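Local coordinates for protein thermostable monoacylglycerol lipase (Bacillus, PDB 4LHE) that probably hydrolyses monoacylglycerols to free fatty acid and glycerol, acting as a thermostable serine lipase of the alpha/beta hydrolase fold, at residues L106-P111 / D182-P187; F92-S97 / G115-N120; A188-S193 / K216-L221. All blocks are in the same frame, centred on the assembly; numbering follows the deposited sequence.

Contact 1: L106-P111 / D182-P187; sequences LAEHHP and DRIVCP
Ile184 crosses the Glu108 side chain at a slant and also touches the methyl of Ala107, on the last turn of helix 98-109. Its CG1, anti to its own carbonyl carbon (chi1 -60°), is the atom pressed into the helix: it comes 3.5 Å from Glu108 CG and 3.8 Å from Ala107 CB. CD1, at the tip of the CG1 arm, and the branch methyl CG2 of Ile184 each lie 4.0 Å from Ala107 CB. Glu108 packs on Ile184 through CG, its CB meets Arg183 CB, and the extended chain leaves OE2 near Ile184 CD1. A valine in place of Ile184 would lack CD1 and would probably open a gap beside Ala107 CB and Glu108 CG. One residue earlier, Arg183 presents CB to the helix end, 3.7 Å from Glu108 O, then bends at chi2 (-86°), so that its guanidinium leaves the interface and NH1 forms a salt bridge with OD2 of Asp182 at 2.8 Å. No direct hydrogen bond joins the two segments; instead a water accepts from Val185 N at 3.0 Å and gives a weak bond to Ala107 O. At the exposed margin, Pro111 CB and Val185 CG2 meet loosely, 4.3 Å apart. On the buried side, Ile116 of strand 115-119 touches Ala107, Ile184 and Cys186, closing the apolar patch from the sheet. Here the C-terminal end of the helix that follows strand 90-96 packs on the connection entering strand 188-193, a helix-on-loop junction at one end of the alpha/beta hydrolase sheet.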
loop_
_atom_site.group_PDB
_atom_site.type_symbol
_atom_site.label_atom_id
_atom_site.label_comp_id
_atom_site.label_asym_id
_atom_site.label_seq_id
_atom_site.Cartn_x
_atom_site.Cartn_y
_atom_site.Cartn_z
ATOM N N LEU A 106 -3.447 -9.730 -2.000
ATOM C CA LEU A 106 -3.040 -10.789 -1.088
ATOM C C LEU A 106 -4.237 -11.426 -0.397
ATOM O O LEU A 106 -4.252 -12.637 -0.151
ATOM C CB LEU A 106 -2.072 -10.228 -0.052
ATOM C CG LEU A 106 -0.819 -11.038 0.229
ATOM C CD1 LEU A 106 0.150 -10.895 -0.920
ATOM C CD2 LEU A 106 -0.186 -10.567 1.527
ATOM N N ALA A 107 -5.242 -10.612 -0.083
ATOM C CA ALA A 107 -6.454 -11.124 0.543
ATOM C C ALA A 107 -7.173 -12.070 -0.435
ATOM O O ALA A 107 -7.727 -13.100 -0.030
ATOM C CB ALA A 107 -7.366 -9.966 0.978
ATOM N N GLU A 108 -7.147 -11.719 -1.724
ATOM C CA GLU A 108 -7.712 -12.568 -2.779
ATOM C C GLU A 108 -7.035 -13.937 -2.889
ATOM O O GLU A 108 -7.659 -14.917 -3.309
ATOM C CB GLU A 108 -7.644 -11.846 -4.134
ATOM C CG GLU A 108 -8.548 -10.636 -4.206
ATOM C CD GLU A 108 -8.212 -9.709 -5.338
ATOM O OE1 GLU A 108 -7.277 -10.006 -6.098
ATOM O OE2 GLU A 108 -8.897 -8.684 -5.484
ATOM N N HIS A 109 -5.761 -14.006 -2.521
ATOM C CA HIS A 109 -4.999 -15.240 -2.670
ATOM C C HIS A 109 -4.862 -16.037 -1.376
ATOM O O HIS A 109 -4.546 -17.233 -1.411
ATOM C CB HIS A 109 -3.616 -14.944 -3.263
ATOM C CG HIS A 109 -3.641 -14.602 -4.719
ATOM N ND1 HIS A 109 -4.381 -13.557 -5.228
ATOM C CD2 HIS A 109 -3.008 -15.164 -5.779
ATOM C CE1 HIS A 109 -4.210 -13.490 -6.537
ATOM N NE2 HIS A 109 -3.381 -14.457 -6.895
ATOM N N HIS A 110 -5.095 -15.382 -0.239
ATOM C CA HIS A 110 -5.004 -16.036 1.068
ATOM C C HIS A 110 -6.176 -15.645 2.000
ATOM O O HIS A 110 -6.035 -14.731 2.821
ATOM C CB HIS A 110 -3.696 -15.647 1.800
ATOM C CG HIS A 110 -2.430 -15.893 1.029
ATOM N ND1 HIS A 110 -1.789 -17.116 1.017
ATOM C CD2 HIS A 110 -1.645 -15.053 0.308
ATOM C CE1 HIS A 110 -0.689 -17.029 0.285
ATOM N NE2 HIS A 110 -0.580 -15.787 -0.157
ATOM N N PRO A 111 -7.339 -16.310 1.885
ATOM C CA PRO A 111 -8.353 -15.975 2.904
ATOM C C PRO A 111 -8.102 -16.476 4.349
ATOM O O PRO A 111 -8.994 -16.368 5.194
ATOM C CB PRO A 111 -9.657 -16.542 2.317
ATOM C CG PRO A 111 -9.248 -17.391 1.139
ATOM C CD PRO A 111 -7.949 -16.838 0.652
ATOM N N ASP A 182 -14.206 -10.181 -5.407
ATOM C CA ASP A 182 -15.134 -11.176 -4.873
ATOM C C ASP A 182 -14.451 -12.315 -4.099
ATOM O O ASP A 182 -15.087 -12.986 -3.282
ATOM C CB ASP A 182 -15.951 -11.745 -6.034
ATOM C CG ASP A 182 -15.070 -12.235 -7.165
ATOM O OD1 ASP A 182 -14.726 -11.422 -8.060
ATOM O OD2 ASP A 182 -14.706 -13.430 -7.146
ATOM N N ARG A 183 -13.163 -12.531 -4.356
ATOM C CA ARG A 183 -12.384 -13.541 -3.629
ATOM C C ARG A 183 -12.130 -13.149 -2.166
ATOM O O ARG A 183 -11.783 -13.998 -1.341
ATOM C CB ARG A 183 -11.031 -13.779 -4.317
ATOM C CG ARG A 183 -11.084 -14.022 -5.842
ATOM C CD ARG A 183 -11.331 -15.490 -6.204
ATOM N NE ARG A 183 -11.067 -15.781 -7.622
ATOM C CZ ARG A 183 -12.001 -15.838 -8.574
ATOM N NH1 ARG A 183 -13.277 -15.618 -8.270
ATOM N NH2 ARG A 183 -11.666 -16.114 -9.834
ATOM N N ILE A 184 -12.282 -11.861 -1.854
ATOM C CA ILE A 184 -11.988 -11.351 -0.515
ATOM C C ILE A 184 -13.180 -11.517 0.429
ATOM O O ILE A 184 -14.241 -10.953 0.189
ATOM C CB ILE A 184 -11.586 -9.857 -0.552
ATOM C CG1 ILE A 184 -10.342 -9.655 -1.417
ATOM C CG2 ILE A 184 -11.295 -9.359 0.841
ATOM C CD1 ILE A 184 -9.936 -8.174 -1.578
ATOM N N VAL A 185 -13.001 -12.272 1.513
ATOM C CA VAL A 185 -14.086 -12.453 2.477
ATOM C C VAL A 185 -13.770 -12.007 3.923
ATOM O O VAL A 185 -14.633 -12.119 4.807
ATOM C CB VAL A 185 -14.586 -13.923 2.500
ATOM C CG1 VAL A 185 -14.975 -14.393 1.103
ATOM C CG2 VAL A 185 -13.532 -14.824 3.103
ATOM N N CYS A 186 -12.558 -11.506 4.173
ATOM C CA CYS A 186 -12.185 -11.137 5.538
ATOM C C CYS A 186 -12.695 -9.744 5.867
ATOM O O CYS A 186 -13.044 -8.982 4.957
ATOM C CB CYS A 186 -10.669 -11.215 5.715
ATOM S SG CYS A 186 -9.761 -10.043 4.694
ATOM N N PRO A 187 -12.798 -9.413 7.171
ATOM C CA PRO A 187 -13.201 -8.057 7.566
ATOM C C PRO A 187 -12.387 -6.960 6.867
ATOM O O PRO A 187 -11.171 -7.082 6.698
ATOM C CB PRO A 187 -12.917 -8.043 9.075
ATOM C CG PRO A 187 -13.207 -9.452 9.490
ATOM C CD PRO A 187 -12.673 -10.310 8.341
HETATM O O HOH W 1 -10.145 -12.849 2.331
#

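Contact 2: F92-S97 / G115-N120; sequences FVTGLS and GIVPIN. With SO4 (sulfate ion), chain D.
Thr94 and Val117 stand side by side on one face of two neighbouring parallel strands, their side chains pointing the same way. Thr94 CB lies 3.3 Å from Val117 O. Beyond it OG1, anti to the backbone N (chi1 -176°), turns back to donate a hydrogen bond of 2.6 Å to Val117 O, arriving in the carbonyl plane on a lone pair. The same hydroxyl oxygen lies 3.5 Å from Val117 CB and 4.0 Å from Ile119 CD1, so the hydroxyl sits against aliphatic carbons of Val117 and Ile119 while a main-chain acceptor takes its proton in a hydrogen bond. Val117 O also receives a weak bond from Gly95 N, and the backbone ladder continues to Ser97 N, which bonds to Ile119 O. Further along, Leu96 CD1 meets Ile119 CG2 at 4.0 Å. Ser97 then leaves the strand with a positive phi of 51° and directs OG to O4 of a sulfate probably taken from the crystallisation liquor, 2.8 Å away; His226 NE2 and the backbone N atoms of Phe29 and Thr30 hold the same ion. The strand-turn-helix at Ser97, in a Gly-x-Ser-x-Gly sequence, is consistent with the nucleophile elbow of alpha/beta hydrolases, set in a beta-alpha-beta unit and probably forming a catalytic triad with His226 and Asp196.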
loop_
_atom_site.group_PDB
_atom_site.type_symbol
_atom_site.label_atom_id
_atom_site.label_comp_id
_atom_site.label_asym_id
_atom_site.label_seq_id
_atom_site.Cartn_x
_atom_site.Cartn_y
_atom_site.Cartn_z
ATOM N N PHE A 92 -3.002 -9.543 9.803
ATOM C CA PHE A 92 -3.713 -8.450 9.157
ATOM C C PHE A 92 -2.808 -7.784 8.143
ATOM O O PHE A 92 -1.586 -7.767 8.322
ATOM C CB PHE A 92 -4.089 -7.398 10.189
ATOM C CG PHE A 92 -5.050 -7.881 11.207
ATOM C CD1 PHE A 92 -6.379 -8.106 10.864
ATOM C CD2 PHE A 92 -4.636 -8.087 12.519
ATOM C CE1 PHE A 92 -7.290 -8.553 11.829
ATOM C CE2 PHE A 92 -5.533 -8.525 13.474
ATOM C CZ PHE A 92 -6.859 -8.762 13.129
ATOM N N VAL A 93 -3.402 -7.220 7.096
ATOM C CA VAL A 93 -2.620 -6.537 6.071
ATOM C C VAL A 93 -3.156 -5.106 5.907
ATOM O O VAL A 93 -4.367 -4.885 5.952
ATOM C CB VAL A 93 -2.635 -7.324 4.734
ATOM C CG1 VAL A 93 -1.653 -6.717 3.720
ATOM C CG2 VAL A 93 -2.295 -8.827 4.994
ATOM N N THR A 94 -2.241 -4.144 5.783
ATOM C CA THR A 94 -2.601 -2.751 5.527
ATOM C C THR A 94 -1.606 -2.158 4.526
ATOM O O THR A 94 -0.450 -2.591 4.425
ATOM C CB THR A 94 -2.643 -1.907 6.816
ATOM O OG1 THR A 94 -3.097 -0.580 6.513
ATOM C CG2 THR A 94 -1.253 -1.816 7.479
ATOM N N GLY A 95 -2.045 -1.186 3.745
ATOM C CA GLY A 95 -1.120 -0.606 2.796
ATOM C C GLY A 95 -1.655 0.663 2.193
ATOM O O GLY A 95 -2.867 0.862 2.150
ATOM N N LEU A 96 -0.743 1.501 1.713
ATOM C CA LEU A 96 -1.097 2.782 1.122
ATOM C C LEU A 96 -1.122 2.736 -0.408
ATOM O O LEU A 96 -0.168 2.278 -1.037
ATOM C CB LEU A 96 -0.090 3.838 1.577
ATOM C CG LEU A 96 -0.223 5.217 0.943
ATOM C CD1 LEU A 96 -1.534 5.880 1.378
ATOM C CD2 LEU A 96 0.985 6.062 1.333
ATOM N N SER A 97 -2.208 3.224 -1.002
ATOM C CA SER A 97 -2.290 3.351 -2.454
ATOM C C SER A 97 -1.901 1.982 -3.022
ATOM O O SER A 97 -2.380 0.967 -2.496
ATOM C CB SER A 97 -1.404 4.487 -2.942
ATOM O OG SER A 97 -1.695 4.777 -4.308
ATOM N N GLY A 115 -7.979 -10.021 8.289
ATOM C CA GLY A 115 -8.531 -8.697 8.009
ATOM C C GLY A 115 -7.611 -7.801 7.201
ATOM O O GLY A 115 -6.393 -8.000 7.191
ATOM N N ILE A 116 -8.189 -6.807 6.522
ATOM C CA ILE A 116 -7.391 -5.879 5.725
ATOM C C ILE A 116 -7.726 -4.421 5.972
ATOM O O ILE A 116 -8.882 -4.071 6.239
ATOM C CB ILE A 116 -7.482 -6.165 4.210
ATOM C CG1 ILE A 116 -8.941 -6.167 3.726
ATOM C CG2 ILE A 116 -6.764 -7.482 3.872
ATOM C CD1 ILE A 116 -9.065 -6.458 2.244
ATOM N N VAL A 117 -6.703 -3.575 5.885
ATOM C CA VAL A 117 -6.887 -2.132 6.039
ATOM C C VAL A 117 -6.244 -1.353 4.871
ATOM O O VAL A 117 -5.139 -0.793 4.987
ATOM C CB VAL A 117 -6.365 -1.622 7.424
ATOM C CG1 VAL A 117 -6.750 -0.164 7.624
ATOM C CG2 VAL A 117 -6.979 -2.443 8.552
ATOM N N PRO A 118 -6.923 -1.340 3.716
ATOM C CA PRO A 118 -6.393 -0.573 2.579
ATOM C C PRO A 118 -6.599 0.928 2.792
ATOM O O PRO A 118 -7.641 1.327 3.307
ATOM C CB PRO A 118 -7.241 -1.070 1.399
ATOM C CG PRO A 118 -8.524 -1.583 2.029
ATOM C CD PRO A 118 -8.136 -2.118 3.372
ATOM N N ILE A 119 -5.617 1.744 2.429
ATOM C CA ILE A 119 -5.723 3.192 2.626
ATOM C C ILE A 119 -5.512 3.856 1.278
ATOM O O ILE A 119 -4.440 3.709 0.693
ATOM C CB ILE A 119 -4.609 3.697 3.565
ATOM C CG1 ILE A 119 -4.613 2.918 4.887
ATOM C CG2 ILE A 119 -4.710 5.198 3.781
ATOM C CD1 ILE A 119 -3.482 3.316 5.842
ATOM N N ASN A 120 -6.509 4.592 0.788
ATOM C CA ASN A 120 -6.438 5.179 -0.554
ATOM C C ASN A 120 -5.987 4.190 -1.639
ATOM O O ASN A 120 -5.248 4.553 -2.563
ATOM C CB ASN A 120 -5.549 6.428 -0.561
ATOM C CG ASN A 120 -6.202 7.613 0.127
ATOM O OD1 ASN A 120 -7.431 7.717 0.185
ATOM N ND2 ASN A 120 -5.383 8.514 0.655
HETATM S S SO4 D . 1.491 5.751 -4.422
HETATM O O1 SO4 D . 2.795 5.933 -5.057
HETATM O O2 SO4 D . 1.614 5.972 -2.966
HETATM O O3 SO4 D . 0.552 6.732 -4.966
HETATM O O4 SO4 D . 1.025 4.401 -4.748
#

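Contact 3: A188-S193 / K216-L221; sequences ALIFVS and KEIVRL
Val192 reaches across to two neighbours on the adjacent strand through a single methyl, CG1. This methyl lies over the centre of the Arg220 guanidinium, 3.7 Å above the plane, and also meets Ile218 CG2 at 3.8 Å. With chi1 at 57°, CG1 stands between the backbone N and the carbonyl carbon of Val192, the crowded position, which directs it across to the neighbouring strand. Arg220 bends at chi2 and chi3 to lay its flat end there, and a salt bridge from NH1 to Asp194 helps fix the guanidinium. On the opposite face the middle of the contact is apolar: Phe191 lies alongside Val219, with CE1 3.7 Å from Val219 CG1, while Phe191 CD1 meets Leu221 CD2 at 3.8 Å. Val219 uses its second methyl as well, CG2 approaching Leu189 CD1 to 3.7 Å, and thus fits between Leu189 and Phe191. Between the two faces, five backbone hydrogen bonds set the parallel register; that from Val219 N to Ile190 O is short and straight, 2.7 Å with an N-H...O angle of 171°. The strands twist by 27° against each other. Further out, Lys216 points its amino group to Phe208, whose carbonyl accepts a hydrogen bond and whose ring makes a cation-pi contact. Strand 216-221 closes one edge of the main sheet, while strand 188-193 is flanked on its other side by strand 115-119. Helix 202-210, the crossover between the two strands, packs on Ile190 and Ile218, and helix 234-247 packs on Leu189, Phe191 and Val219.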
loop_
_atom_site.group_PDB
_atom_site.type_symbol
_atom_site.label_atom_id
_atom_site.label_comp_id
_atom_site.label_asym_id
_atom_site.label_seq_id
_atom_site.Cartn_x
_atom_site.Cartn_y
_atom_site.Cartn_z
ATOM N N ALA A 188 -13.053 -5.890 6.462
ATOM C CA ALA A 188 -12.360 -4.815 5.754
ATOM C C ALA A 188 -12.624 -3.446 6.394
ATOM O O ALA A 188 -13.758 -3.123 6.736
ATOM C CB ALA A 188 -12.737 -4.823 4.266
ATOM N N LEU A 189 -11.559 -2.672 6.591
ATOM C CA LEU A 189 -11.648 -1.306 7.082
ATOM C C LEU A 189 -10.998 -0.435 6.009
ATOM O O LEU A 189 -9.792 -0.530 5.754
ATOM C CB LEU A 189 -10.896 -1.151 8.413
ATOM C CG LEU A 189 -10.775 0.266 8.992
ATOM C CD1 LEU A 189 -12.148 0.812 9.298
ATOM C CD2 LEU A 189 -9.890 0.327 10.246
ATOM N N ILE A 190 -11.800 0.409 5.380
ATOM C CA ILE A 190 -11.383 1.102 4.164
ATOM C C ILE A 190 -11.249 2.594 4.424
ATOM O O ILE A 190 -12.260 3.284 4.590
ATOM C CB ILE A 190 -12.403 0.834 3.028
ATOM C CG1 ILE A 190 -12.499 -0.671 2.733
ATOM C CG2 ILE A 190 -12.033 1.580 1.753
ATOM C CD1 ILE A 190 -13.604 -1.033 1.745
ATOM N N PHE A 191 -10.003 3.086 4.470
ATOM C CA PHE A 191 -9.725 4.516 4.581
ATOM C C PHE A 191 -9.703 5.228 3.232
ATOM O O PHE A 191 -9.175 4.707 2.249
ATOM C CB PHE A 191 -8.371 4.753 5.265
ATOM C CG PHE A 191 -8.362 4.389 6.729
ATOM C CD1 PHE A 191 -9.023 5.182 7.664
ATOM C CD2 PHE A 191 -7.685 3.257 7.174
ATOM C CE1 PHE A 191 -9.012 4.842 9.017
ATOM C CE2 PHE A 191 -7.668 2.929 8.518
ATOM C CZ PHE A 191 -8.328 3.709 9.439
ATOM N N VAL A 192 -10.250 6.441 3.199
ATOM C CA VAL A 192 -10.224 7.235 1.978
ATOM C C VAL A 192 -10.097 8.716 2.315
ATOM O O VAL A 192 -10.811 9.243 3.176
ATOM C CB VAL A 192 -11.456 6.968 1.088
ATOM C CG1 VAL A 192 -12.750 7.240 1.857
ATOM C CG2 VAL A 192 -11.380 7.806 -0.182
ATOM N N SER A 193 -9.140 9.367 1.671
ATOM C CA SER A 193 -8.937 10.786 1.873
ATOM C C SER A 193 -9.896 11.523 0.949
ATOM O O SER A 193 -9.868 11.296 -0.271
ATOM C CB SER A 193 -7.483 11.166 1.570
ATOM O OG SER A 193 -6.603 10.645 2.558
ATOM N N LYS A 216 -17.503 -4.938 6.717
ATOM C CA LYS A 216 -16.768 -3.964 5.904
ATOM C C LYS A 216 -17.243 -2.543 6.222
ATOM O O LYS A 216 -18.431 -2.325 6.461
ATOM C CB LYS A 216 -16.975 -4.269 4.421
ATOM C CG LYS A 216 -18.443 -4.486 4.043
ATOM C CD LYS A 216 -18.563 -4.879 2.582
ATOM C CE LYS A 216 -20.005 -4.783 2.098
ATOM N NZ LYS A 216 -20.107 -5.247 0.694
ATOM N N GLU A 217 -16.329 -1.578 6.224
ATOM C CA GLU A 217 -16.692 -0.192 6.526
ATOM C C GLU A 217 -15.808 0.818 5.779
ATOM O O GLU A 217 -14.628 0.550 5.517
ATOM C CB GLU A 217 -16.588 0.043 8.034
ATOM C CG GLU A 217 -16.902 1.452 8.501
ATOM C CD GLU A 217 -16.534 1.688 9.962
ATOM O OE1 GLU A 217 -16.666 2.848 10.415
ATOM O OE2 GLU A 217 -16.106 0.725 10.650
ATOM N N ILE A 218 -16.369 1.977 5.436
ATOM C CA ILE A 218 -15.562 3.051 4.862
ATOM C C ILE A 218 -15.357 4.178 5.861
ATOM O O ILE A 218 -16.318 4.697 6.453
ATOM C CB ILE A 218 -16.152 3.602 3.560
ATOM C CG1 ILE A 218 -16.158 2.514 2.490
ATOM C CG2 ILE A 218 -15.342 4.803 3.075
ATOM C CD1 ILE A 218 -16.550 2.998 1.102
ATOM N N VAL A 219 -14.094 4.545 6.067
ATOM C CA VAL A 219 -13.765 5.644 6.964
ATOM C C VAL A 219 -13.154 6.807 6.184
ATOM O O VAL A 219 -12.125 6.656 5.497
ATOM C CB VAL A 219 -12.857 5.164 8.128
ATOM C CG1 VAL A 219 -12.397 6.325 8.988
ATOM C CG2 VAL A 219 -13.607 4.150 8.977
ATOM N N ARG A 220 -13.812 7.959 6.273
ATOM C CA ARG A 220 -13.375 9.168 5.573
ATOM C C ARG A 220 -12.331 9.956 6.370
ATOM O O ARG A 220 -12.478 10.168 7.580
ATOM C CB ARG A 220 -14.575 10.063 5.233
ATOM C CG ARG A 220 -15.601 9.400 4.310
ATOM C CD ARG A 220 -16.105 10.383 3.258
ATOM N NE ARG A 220 -16.150 9.776 1.924
ATOM C CZ ARG A 220 -15.222 9.937 0.973
ATOM N NH1 ARG A 220 -14.151 10.701 1.186
ATOM N NH2 ARG A 220 -15.369 9.331 -0.208
ATOM N N LEU A 221 -11.260 10.347 5.683
ATOM C CA LEU A 221 -10.182 11.118 6.275
ATOM C C LEU A 221 -10.306 12.549 5.774
ATOM O O LEU A 221 -10.118 12.819 4.580
ATOM C CB LEU A 221 -8.826 10.526 5.882
ATOM C CG LEU A 221 -8.588 9.075 6.323
ATOM C CD1 LEU A 221 -7.245 8.527 5.813
ATOM C CD2 LEU A 221 -8.670 8.968 7.856
#

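Contacts 2 and 3 belong to one sheet, joined because strands 115-119 and 188-193 are neighbours in it: Asn120 OD1 lies 2.8 Å from Ser193 N, a probable hydrogen bond. Contact 2 is deep in the chain and adds a hydroxyl-to-carbonyl bond and the probable nucleophile to its ladder. Contact 3, also largely buried, ends at the sheet edge, where charged side chains appear. Contact 1 is partly exposed, has no ladder and relies on aliphatic packing and a water bridge that is weak on one side. It includes the C-terminal end of the helix linking the strands of contact 2 and the segment leading directly into contact 3, and meets contact 2 around Ile116.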